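PDB 1TWI: diaminopimelate decarboxylase from Methanocaldococcus jannaschii, which catalyses the pyridoxal phosphate-dependent decarboxylation of meso-diaminopimelate to L-lysine, the final step of lysine biosynthesis. Local coordinates for residues Thr30-Met35 against Tyr301-Val306; Ala65-Ala70 against Gly86-Ser91; Tyr255-Gln260 against Tyr336-Asn341. All blocks are in the same frame, centred on the assembly; numbering follows the deposited sequence.

Contact 1 of 3, residues Thr30-Met35 against Tyr301-Val306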
loop_
_atom_site.group_PDB
_atom_site.type_symbol
_atom_site.label_atom_id
_atom_site.label_comp_id
_atom_site.label_asym_id
_atom_site.label_seq_id
_atom_site.Cartn_x
_atom_site.Cartn_y
_atom_site.Cartn_z
ATOM N N THR A 30 -5.445 5.856 -19.773
ATOM C CA THR A 30 -4.356 5.271 -18.978
ATOM C C THR A 30 -4.348 5.989 -17.594
ATOM O O THR A 30 -4.802 7.116 -17.507
ATOM C CB THR A 30 -2.989 5.507 -19.681
ATOM O OG1 THR A 30 -2.940 6.846 -20.158
ATOM C CG2 THR A 30 -2.828 4.588 -20.885
ATOM N N PRO A 31 -3.796 5.358 -16.528
ATOM C CA PRO A 31 -3.237 4.002 -16.525
ATOM C C PRO A 31 -4.333 2.975 -16.669
ATOM O O PRO A 31 -5.460 3.216 -16.272
ATOM C CB PRO A 31 -2.517 3.921 -15.176
ATOM C CG PRO A 31 -3.395 4.744 -14.290
ATOM C CD PRO A 31 -3.769 5.947 -15.172
ATOM N N LEU A 32 -4.027 1.809 -17.236
ATOM C CA LEU A 32 -5.069 0.792 -17.444
ATOM C C LEU A 32 -4.591 -0.649 -17.171
ATOM O O LEU A 32 -3.573 -1.058 -17.714
ATOM C CB LEU A 32 -5.526 0.834 -18.933
ATOM C CG LEU A 32 -6.647 -0.082 -19.419
ATOM C CD1 LEU A 32 -7.947 0.485 -18.859
ATOM C CD2 LEU A 32 -6.761 -0.096 -20.963
ATOM N N TYR A 33 -5.346 -1.418 -16.396
ATOM C CA TYR A 33 -5.031 -2.835 -16.187
ATOM C C TYR A 33 -5.765 -3.590 -17.287
ATOM O O TYR A 33 -6.954 -3.295 -17.576
ATOM C CB TYR A 33 -5.592 -3.350 -14.858
ATOM C CG TYR A 33 -4.647 -3.183 -13.677
ATOM C CD1 TYR A 33 -3.659 -4.136 -13.417
ATOM C CD2 TYR A 33 -4.752 -2.109 -12.812
ATOM C CE1 TYR A 33 -2.816 -4.028 -12.327
ATOM C CE2 TYR A 33 -3.879 -1.980 -11.691
ATOM C CZ TYR A 33 -2.920 -2.960 -11.476
ATOM O OH TYR A 33 -2.047 -2.930 -10.401
ATOM N N VAL A 34 -5.093 -4.554 -17.915
ATOM C CA VAL A 34 -5.763 -5.383 -18.932
ATOM C C VAL A 34 -5.603 -6.831 -18.377
ATOM O O VAL A 34 -4.477 -7.310 -18.111
ATOM C CB VAL A 34 -5.055 -5.263 -20.319
ATOM C CG1 VAL A 34 -5.757 -6.184 -21.408
ATOM C CG2 VAL A 34 -5.086 -3.776 -20.780
ATOM N N MET A 35 -6.705 -7.539 -18.237
ATOM C CA MET A 35 -6.656 -8.892 -17.734
ATOM C C MET A 35 -7.042 -9.781 -18.879
ATOM O O MET A 35 -8.112 -9.570 -19.465
ATOM C CB MET A 35 -7.672 -9.074 -16.585
ATOM C CG MET A 35 -7.247 -8.306 -15.297
ATOM S SD MET A 35 -5.667 -8.966 -14.554
ATOM C CE MET A 35 -6.175 -10.507 -13.937
ATOM N N TYR A 301 -1.717 -7.056 -17.297
ATOM C CA TYR A 301 -0.719 -6.133 -17.843
ATOM C C TYR A 301 -1.182 -4.756 -17.441
ATOM O O TYR A 301 -2.371 -4.514 -17.443
ATOM C CB TYR A 301 -0.684 -6.217 -19.380
ATOM C CG TYR A 301 -0.315 -7.636 -19.822
ATOM C CD1 TYR A 301 -1.284 -8.634 -19.832
ATOM C CD2 TYR A 301 1.035 -7.993 -20.126
ATOM C CE1 TYR A 301 -0.967 -9.949 -20.105
ATOM C CE2 TYR A 301 1.380 -9.340 -20.430
ATOM C CZ TYR A 301 0.361 -10.302 -20.406
ATOM O OH TYR A 301 0.621 -11.642 -20.611
ATOM N N LEU A 302 -0.245 -3.872 -17.086
ATOM C CA LEU A 302 -0.607 -2.504 -16.737
ATOM C C LEU A 302 -0.011 -1.541 -17.785
ATOM O O LEU A 302 1.225 -1.490 -17.960
ATOM C CB LEU A 302 -0.075 -2.145 -15.342
ATOM C CG LEU A 302 -0.310 -0.699 -14.847
ATOM C CD1 LEU A 302 -1.815 -0.348 -14.827
ATOM C CD2 LEU A 302 0.303 -0.575 -13.477
ATOM N N LEU A 303 -0.891 -0.790 -18.464
ATOM C CA LEU A 303 -0.456 0.157 -19.491
ATOM C C LEU A 303 -0.389 1.549 -18.900
ATOM O O LEU A 303 -1.297 1.983 -18.184
ATOM C CB LEU A 303 -1.461 0.162 -20.676
ATOM C CG LEU A 303 -1.834 -1.240 -21.188
ATOM C CD1 LEU A 303 -2.835 -1.159 -22.380
ATOM C CD2 LEU A 303 -0.567 -1.969 -21.596
ATOM N N GLY A 304 0.711 2.230 -19.171
ATOM C CA GLY A 304 0.915 3.572 -18.664
ATOM C C GLY A 304 1.472 4.428 -19.797
ATOM O O GLY A 304 2.405 4.021 -20.488
ATOM N N LYS A 305 0.879 5.588 -20.009
ATOM C CA LYS A 305 1.347 6.445 -21.040
ATOM C C LYS A 305 2.494 7.326 -20.548
ATOM O O LYS A 305 2.528 7.800 -19.372
ATOM C CB LYS A 305 0.188 7.294 -21.583
ATOM C CG LYS A 305 0.626 8.368 -22.618
ATOM C CD LYS A 305 -0.585 8.921 -23.465
ATOM C CE LYS A 305 -1.553 9.739 -22.636
ATOM N NZ LYS A 305 -2.590 10.348 -23.553
ATOM N N VAL A 306 3.438 7.557 -21.454
ATOM C CA VAL A 306 4.590 8.410 -21.168
ATOM C C VAL A 306 4.252 9.879 -21.312
ATOM O O VAL A 306 3.884 10.321 -22.416
ATOM C CB VAL A 306 5.742 8.073 -22.137
ATOM C CG1 VAL A 306 6.917 9.028 -21.885
ATOM C CG2 VAL A 306 6.184 6.589 -21.881
#
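L32 and L303 face each other as a hydrogen-bonded antiparallel pair. L32 N donates to L303 O at 2.9 Å, and L303 N returns a nearly straight bond to L32 O at 2.8 Å (174°). V34 and Y301 form the next such pair. V34 N reaches Y301 O at 2.8 Å, and Y301 N reaches V34 O at 2.9 Å. This is the pairing of strands 32-36 and 300-311 in the mixed sheet of the beta domain. Strands 402-407 and 378-382 lie beside them. Y33 and L302 form the non-hydrogen-bonded pair in the middle. Their backbones bond outward, Y33 to R402 and V404, L302 to I381. L302 CG is anti to its backbone N (chi1 177°), and CD1 comes over the Y33 ring as a CH-pi contact, 4.0 Å from the centroid. The Y33 hydroxyl bonds to D326 O. On the other face, V34 CG2 packs on L303 CD1 at 3.8 Å. D321 bonds T30 OG1 with one carboxylate oxygen and K305 N with the other. The backbone N-H and C=O groups of L32, V34, Y301 and L303 are thus satisfied between the strands, and the side chains there meet through apolar packing.

Contact 2 of 3, residues Ala65-Ala70 against Gly86-Ser91. With PLP (pyridoxal-5'-phosphate), chain E.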
loop_
_atom_site.group_PDB
_atom_site.type_symbol
_atom_site.label_atom_id
_atom_site.label_comp_id
_atom_site.label_asym_id
_atom_site.label_seq_id
_atom_site.Cartn_x
_atom_site.Cartn_y
_atom_site.Cartn_z
ATOM N N ALA A 65 -8.618 -23.963 -4.540
ATOM C CA ALA A 65 -9.281 -22.876 -3.817
ATOM C C ALA A 65 -8.483 -21.608 -4.122
ATOM O O ALA A 65 -7.479 -21.275 -3.433
ATOM C CB ALA A 65 -9.308 -23.162 -2.295
ATOM N N TYR A 66 -8.926 -20.897 -5.158
ATOM C CA TYR A 66 -8.218 -19.681 -5.582
ATOM C C TYR A 66 -8.058 -18.674 -4.452
ATOM O O TYR A 66 -9.009 -18.351 -3.778
ATOM C CB TYR A 66 -8.930 -19.080 -6.820
ATOM C CG TYR A 66 -8.485 -17.699 -7.153
ATOM C CD1 TYR A 66 -7.162 -17.428 -7.516
ATOM C CD2 TYR A 66 -9.393 -16.634 -7.085
ATOM C CE1 TYR A 66 -6.740 -16.130 -7.804
ATOM C CE2 TYR A 66 -8.984 -15.328 -7.366
ATOM C CZ TYR A 66 -7.663 -15.080 -7.718
ATOM O OH TYR A 66 -7.266 -13.778 -7.918
ATOM N N ALA A 67 -6.842 -18.198 -4.224
ATOM C CA ALA A 67 -6.655 -17.260 -3.133
ATOM C C ALA A 67 -7.121 -15.846 -3.543
ATOM O O ALA A 67 -6.408 -15.126 -4.305
ATOM C CB ALA A 67 -5.205 -17.215 -2.734
ATOM N N TYR A 68 -8.303 -15.472 -3.057
ATOM C CA TYR A 68 -8.906 -14.182 -3.372
ATOM C C TYR A 68 -8.029 -13.007 -3.079
ATOM O O TYR A 68 -8.125 -11.989 -3.760
ATOM C CB TYR A 68 -10.236 -13.987 -2.608
ATOM C CG TYR A 68 -11.427 -14.539 -3.366
ATOM C CD1 TYR A 68 -11.272 -15.655 -4.208
ATOM C CD2 TYR A 68 -12.700 -13.937 -3.254
ATOM C CE1 TYR A 68 -12.390 -16.174 -4.932
ATOM C CE2 TYR A 68 -13.824 -14.439 -3.964
ATOM C CZ TYR A 68 -13.666 -15.545 -4.782
ATOM O OH TYR A 68 -14.758 -16.098 -5.405
ATOM N N LYS A 69 -7.123 -13.144 -2.123
ATOM C CA LYS A 69 -6.310 -11.968 -1.763
ATOM C C LYS A 69 -5.489 -11.499 -2.952
ATOM O O LYS A 69 -5.069 -10.346 -2.987
ATOM C CB LYS A 69 -5.404 -12.241 -0.564
ATOM C CG LYS A 69 -4.229 -13.201 -0.798
ATOM C CD LYS A 69 -4.082 -14.166 0.423
ATOM C CE LYS A 69 -4.968 -15.421 0.144
ATOM N NZ LYS A 69 -5.129 -16.394 1.209
ATOM N N ALA A 70 -5.260 -12.393 -3.923
ATOM C CA ALA A 70 -4.480 -12.022 -5.122
ATOM C C ALA A 70 -5.201 -11.084 -6.101
ATOM O O ALA A 70 -4.566 -10.254 -6.771
ATOM C CB ALA A 70 -4.010 -13.284 -5.862
ATOM N N GLY A 86 -12.671 -23.271 -6.794
ATOM C CA GLY A 86 -13.132 -22.948 -5.434
ATOM C C GLY A 86 -12.529 -21.615 -4.995
ATOM O O GLY A 86 -11.995 -20.872 -5.830
ATOM N N ALA A 87 -12.578 -21.320 -3.688
ATOM C CA ALA A 87 -12.048 -20.058 -3.165
ATOM C C ALA A 87 -11.421 -20.186 -1.799
ATOM O O ALA A 87 -11.985 -20.821 -0.919
ATOM C CB ALA A 87 -13.175 -19.013 -3.064
ATOM N N ASP A 88 -10.255 -19.581 -1.648
ATOM C CA ASP A 88 -9.563 -19.462 -0.348
ATOM C C ASP A 88 -9.866 -17.971 0.049
ATOM O O ASP A 88 -9.331 -17.071 -0.561
ATOM C CB ASP A 88 -8.053 -19.685 -0.535
ATOM C CG ASP A 88 -7.229 -18.907 0.481
ATOM O OD1 ASP A 88 -7.756 -18.587 1.614
ATOM O OD2 ASP A 88 -6.073 -18.558 0.161
ATOM N N VAL A 89 -10.725 -17.722 1.043
ATOM C CA VAL A 89 -11.052 -16.352 1.439
ATOM C C VAL A 89 -10.426 -16.069 2.793
ATOM O O VAL A 89 -10.294 -16.982 3.615
ATOM C CB VAL A 89 -12.604 -16.146 1.497
ATOM C CG1 VAL A 89 -13.201 -16.407 0.046
ATOM C CG2 VAL A 89 -13.239 -17.139 2.570
ATOM N N VAL A 90 -10.027 -14.820 3.048
ATOM C CA VAL A 90 -9.350 -14.511 4.324
ATOM C C VAL A 90 -10.063 -13.434 5.132
ATOM O O VAL A 90 -9.557 -12.946 6.140
ATOM C CB VAL A 90 -7.870 -14.091 4.078
ATOM C CG1 VAL A 90 -7.083 -15.238 3.529
ATOM C CG2 VAL A 90 -7.783 -12.934 3.145
ATOM N N SER A 91 -11.271 -13.087 4.687
ATOM C CA SER A 91 -12.071 -12.065 5.378
ATOM C C SER A 91 -13.565 -12.190 5.019
ATOM O O SER A 91 -13.934 -12.804 3.996
ATOM C CB SER A 91 -11.606 -10.683 4.907
ATOM O OG SER A 91 -12.150 -10.463 3.602
HETATM N N1 PLP E . -3.039 -19.547 1.062
HETATM C C2 PLP E . -2.721 -18.703 2.111
HETATM C C2A PLP E . -3.095 -19.196 3.530
HETATM C C3 PLP E . -2.125 -17.483 1.802
HETATM O O3 PLP E . -1.828 -16.680 2.856
HETATM C C4 PLP E . -1.802 -17.095 0.528
HETATM C C4A PLP E . -1.129 -15.700 0.297
HETATM O O4A PLP E . -1.163 -14.940 1.212
HETATM C C5 PLP E . -2.119 -17.951 -0.550
HETATM C C6 PLP E . -2.719 -19.161 -0.237
HETATM C C5A PLP E . -1.836 -17.699 -2.024
HETATM O O4P PLP E . -0.422 -17.497 -2.282
HETATM P P PLP E . 0.136 -17.347 -3.758
HETATM O O1P PLP E . 1.581 -17.139 -3.557
HETATM O O2P PLP E . -0.540 -16.128 -4.319
HETATM O O3P PLP E . -0.165 -18.574 -4.492
#
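K69 reaches across to D88 and closes a salt bridge beside the cofactor. Its CG lies between the backbone N and the carbonyl carbon (chi1 70°), and the chain bends again further out, which curls it back toward strand 86-89. CB leads to CG, which is 4.1 Å from both C4A and O4A of PLP. CD comes closer, 3.1 Å from PLP O4A. CE touches both PLP C4 and D88 OD2. At the tip, NZ meets D88 OD2 at 2.6 Å, on the syn side of the carboxylate and 24° out of its plane. V90 CG1 lies close beside NZ. K69 is the lysine that carries the cofactor in the internal aldimine, but here it is not attached. D88 OD2 is also 3.3 Å from PLP N1, while D88 OD1 is held by N111. The strands pair in parallel, with hydrogen bonds from Y66 N to G86 O and D88 N to Y66 O. Just past the strand, Y68 N also bonds to D88 O. A87 CB meets the Y68 ring obliquely, 3.5 Å from CE1, while V89 CG1 lies over one face near the rim. Strands 62-67 and 86-89 and helix 74-82 make one beta-alpha-beta unit of the TIM-type barrel, flanked by strands 286-289 and 108-110. Helix 92-100 packs on Y68 and V89, and N396 of the second subunit on K69 and V90.

Contact 3 of 3, residues Tyr255-Gln260 against Tyr336-Asn341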
loop_
_atom_site.group_PDB
_atom_site.type_symbol
_atom_site.label_atom_id
_atom_site.label_comp_id
_atom_site.label_asym_id
_atom_site.label_seq_id
_atom_site.Cartn_x
_atom_site.Cartn_y
_atom_site.Cartn_z
ATOM N N TYR A 255 8.436 -13.917 -13.295
ATOM C CA TYR A 255 8.575 -12.495 -13.455
ATOM C C TYR A 255 9.787 -12.241 -14.371
ATOM O O TYR A 255 9.720 -11.371 -15.221
ATOM C CB TYR A 255 8.809 -11.805 -12.113
ATOM C CG TYR A 255 7.539 -11.710 -11.305
ATOM C CD1 TYR A 255 6.482 -10.853 -11.688
ATOM C CD2 TYR A 255 7.378 -12.514 -10.179
ATOM C CE1 TYR A 255 5.276 -10.802 -10.933
ATOM C CE2 TYR A 255 6.169 -12.489 -9.426
ATOM C CZ TYR A 255 5.137 -11.627 -9.810
ATOM O OH TYR A 255 3.991 -11.582 -9.026
ATOM N N TYR A 256 10.887 -12.963 -14.130
ATOM C CA TYR A 256 12.092 -12.918 -14.959
ATOM C C TYR A 256 11.779 -13.880 -16.112
ATOM O O TYR A 256 11.226 -14.938 -15.879
ATOM C CB TYR A 256 13.313 -13.416 -14.165
ATOM C CG TYR A 256 13.915 -12.299 -13.349
ATOM C CD1 TYR A 256 14.665 -11.304 -13.957
ATOM C CD2 TYR A 256 13.693 -12.221 -11.969
ATOM C CE1 TYR A 256 15.181 -10.263 -13.201
ATOM C CE2 TYR A 256 14.208 -11.179 -11.206
ATOM C CZ TYR A 256 14.942 -10.222 -11.821
ATOM O OH TYR A 256 15.475 -9.225 -11.057
ATOM N N LYS A 257 12.104 -13.499 -17.340
ATOM C CA LYS A 257 11.788 -14.303 -18.509
ATOM C C LYS A 257 12.926 -15.152 -19.125
ATOM O O LYS A 257 12.699 -15.890 -20.102
ATOM C CB LYS A 257 11.251 -13.379 -19.583
ATOM C CG LYS A 257 10.198 -12.357 -19.061
ATOM C CD LYS A 257 8.934 -13.137 -18.687
ATOM C CE LYS A 257 7.808 -12.204 -18.208
ATOM N NZ LYS A 257 6.800 -13.083 -17.557
ATOM N N ASP A 258 14.112 -15.073 -18.540
ATOM C CA ASP A 258 15.308 -15.785 -19.043
ATOM C C ASP A 258 15.523 -17.215 -18.502
ATOM O O ASP A 258 16.280 -18.008 -19.089
ATOM C CB ASP A 258 16.530 -14.924 -18.743
ATOM C CG ASP A 258 16.797 -14.802 -17.236
ATOM O OD1 ASP A 258 15.837 -14.597 -16.439
ATOM O OD2 ASP A 258 17.980 -14.917 -16.839
ATOM N N LYS A 259 14.854 -17.584 -17.420
ATOM C CA LYS A 259 15.047 -18.935 -16.881
ATOM C C LYS A 259 13.761 -19.736 -16.638
ATOM O O LYS A 259 12.749 -19.196 -16.167
ATOM C CB LYS A 259 15.838 -18.868 -15.556
ATOM C CG LYS A 259 17.362 -18.642 -15.705
ATOM C CD LYS A 259 18.073 -18.898 -14.346
ATOM C CE LYS A 259 19.233 -17.909 -14.073
ATOM N NZ LYS A 259 19.552 -17.764 -12.594
ATOM N N GLN A 260 13.785 -21.021 -16.951
ATOM C CA GLN A 260 12.601 -21.813 -16.709
ATOM C C GLN A 260 12.469 -22.016 -15.214
ATOM O O GLN A 260 13.454 -22.037 -14.482
ATOM C CB GLN A 260 12.687 -23.186 -17.371
ATOM C CG GLN A 260 12.200 -23.203 -18.788
ATOM C CD GLN A 260 11.838 -24.599 -19.223
ATOM O OE1 GLN A 260 12.360 -25.588 -18.674
ATOM N NE2 GLN A 260 10.945 -24.704 -20.202
ATOM N N TYR A 336 10.903 -7.168 -9.310
ATOM C CA TYR A 336 11.063 -7.076 -10.747
ATOM C C TYR A 336 9.827 -7.466 -11.602
ATOM O O TYR A 336 9.232 -8.541 -11.419
ATOM C CB TYR A 336 12.275 -7.952 -11.189
ATOM C CG TYR A 336 12.624 -7.811 -12.663
ATOM C CD1 TYR A 336 11.934 -8.527 -13.648
ATOM C CD2 TYR A 336 13.614 -6.906 -13.079
ATOM C CE1 TYR A 336 12.225 -8.324 -15.035
ATOM C CE2 TYR A 336 13.907 -6.705 -14.424
ATOM C CZ TYR A 336 13.212 -7.408 -15.394
ATOM O OH TYR A 336 13.509 -7.167 -16.727
ATOM N N HIS A 337 9.460 -6.571 -12.535
ATOM C CA HIS A 337 8.426 -6.830 -13.533
ATOM C C HIS A 337 9.045 -6.460 -14.890
ATOM O O HIS A 337 9.742 -5.480 -14.981
ATOM C CB HIS A 337 7.161 -5.978 -13.371
ATOM C CG HIS A 337 6.354 -6.329 -12.160
ATOM N ND1 HIS A 337 5.187 -7.070 -12.221
ATOM C CD2 HIS A 337 6.561 -6.048 -10.852
ATOM C CE1 HIS A 337 4.711 -7.226 -10.994
ATOM N NE2 HIS A 337 5.529 -6.617 -10.145
ATOM N N HIS A 338 8.811 -7.281 -15.904
ATOM C CA HIS A 338 9.273 -7.031 -17.269
ATOM C C HIS A 338 8.450 -5.824 -17.818
ATOM O O HIS A 338 7.263 -5.700 -17.569
ATOM C CB HIS A 338 8.999 -8.283 -18.102
ATOM C CG HIS A 338 9.567 -8.203 -19.474
ATOM N ND1 HIS A 338 8.822 -8.478 -20.608
ATOM C CD2 HIS A 338 10.800 -7.840 -19.907
ATOM C CE1 HIS A 338 9.576 -8.297 -21.685
ATOM N NE2 HIS A 338 10.778 -7.901 -21.286
ATOM N N ILE A 339 9.098 -4.936 -18.546
ATOM C CA ILE A 339 8.444 -3.750 -19.069
ATOM C C ILE A 339 8.878 -3.558 -20.523
ATOM O O ILE A 339 10.054 -3.716 -20.823
ATOM C CB ILE A 339 8.885 -2.487 -18.259
ATOM C CG1 ILE A 339 8.421 -2.623 -16.792
ATOM C CG2 ILE A 339 8.299 -1.169 -18.868
ATOM C CD1 ILE A 339 9.084 -1.597 -15.837
ATOM N N ILE A 340 7.941 -3.212 -21.410
ATOM C CA ILE A 340 8.254 -2.946 -22.816
ATOM C C ILE A 340 7.495 -1.707 -23.325
ATOM O O ILE A 340 6.537 -1.207 -22.708
ATOM C CB ILE A 340 7.786 -4.086 -23.761
ATOM C CG1 ILE A 340 6.247 -4.142 -23.748
ATOM C CG2 ILE A 340 8.387 -5.489 -23.321
ATOM C CD1 ILE A 340 5.689 -5.264 -24.668
ATOM N N ASN A 341 7.938 -1.225 -24.478
ATOM C CA ASN A 341 7.246 -0.152 -25.156
ATOM C C ASN A 341 6.233 -0.958 -25.971
ATOM O O ASN A 341 6.573 -2.004 -26.526
ATOM C CB ASN A 341 8.183 0.562 -26.127
ATOM C CG ASN A 341 7.602 1.872 -26.641
ATOM O OD1 ASN A 341 6.380 1.981 -26.884
ATOM N ND2 ASN A 341 8.471 2.867 -26.822
HETATM O O HOH W 1 7.619 -9.733 -15.230
#
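Y256 and Y336 lay their rings together in an offset stack. The centroids are 4.2 Å apart and the planes 16° from parallel. Y256 CE1 stands over the centre of the Y336 ring, and Y256 CZ comes within 3.4 Å of Y336 CG. The Y256 hydroxyl runs on past the ring to Y336 CB. CG of Y336 is anti to its backbone N (chi1 -174°), and this turns the ring toward the 255-260 loop. Its edge meets Y255 O in the plane of the ring. Y255 and H337 form a second aromatic pair of another kind. They run side by side, but the planes stand at 69°, and the edge of Y255 points at the face of H337. Y255 CE1 is 3.6 Å from H337 CE1. Y336 O lies 3.4 Å from Y255 CB. K257 CG lies over the rim of one face of the H338 ring. The bend at chi2 brings CE alongside H338 CB, at 4.1 Å, and NZ goes on to D383 and P254 O. A water donates to Y255 O at 2.7 Å and accepts from H338 N at 2.8 Å. The contact buries H338 ND1, which has no polar partner in the model. Y255 OH is fixed by R293, and H337 ND1 by F382 O. The Y255 ring also makes a cation-pi contact with R329. R293 and R329 line the lysine pocket, so Y255 and H337 form a second shell behind it. The Y256-Y336 stack lies on the outer side. The contact joins a loop of the pyridoxal-binding barrel to the beta domain, the two-domain build of this class of decarboxylases.

Overall arrangement
Contact 2 lies in the parallel barrel that binds the cofactor. Contact 1 lies in the mixed beta sheet, where strands 32-36 and 300-311 pair. Contact 3 runs between a barrel loop and the residues leading into strand 339-341 of that same mixed sheet. Centres of contacts 1 and 3 are about 17 Å apart. The centre of contact 2 lies about 25 Å from that of contact 1 and about 26 Å from that of contact 3. No two contacts touch. Along the chain, contact 1 brackets contact 2. Contact 3 follows contact 2 and interleaves with contact 1. The chain thus leaves the beta domain for the barrel and returns. The active site draws on both domains and, as in this family, lies at the subunit interface.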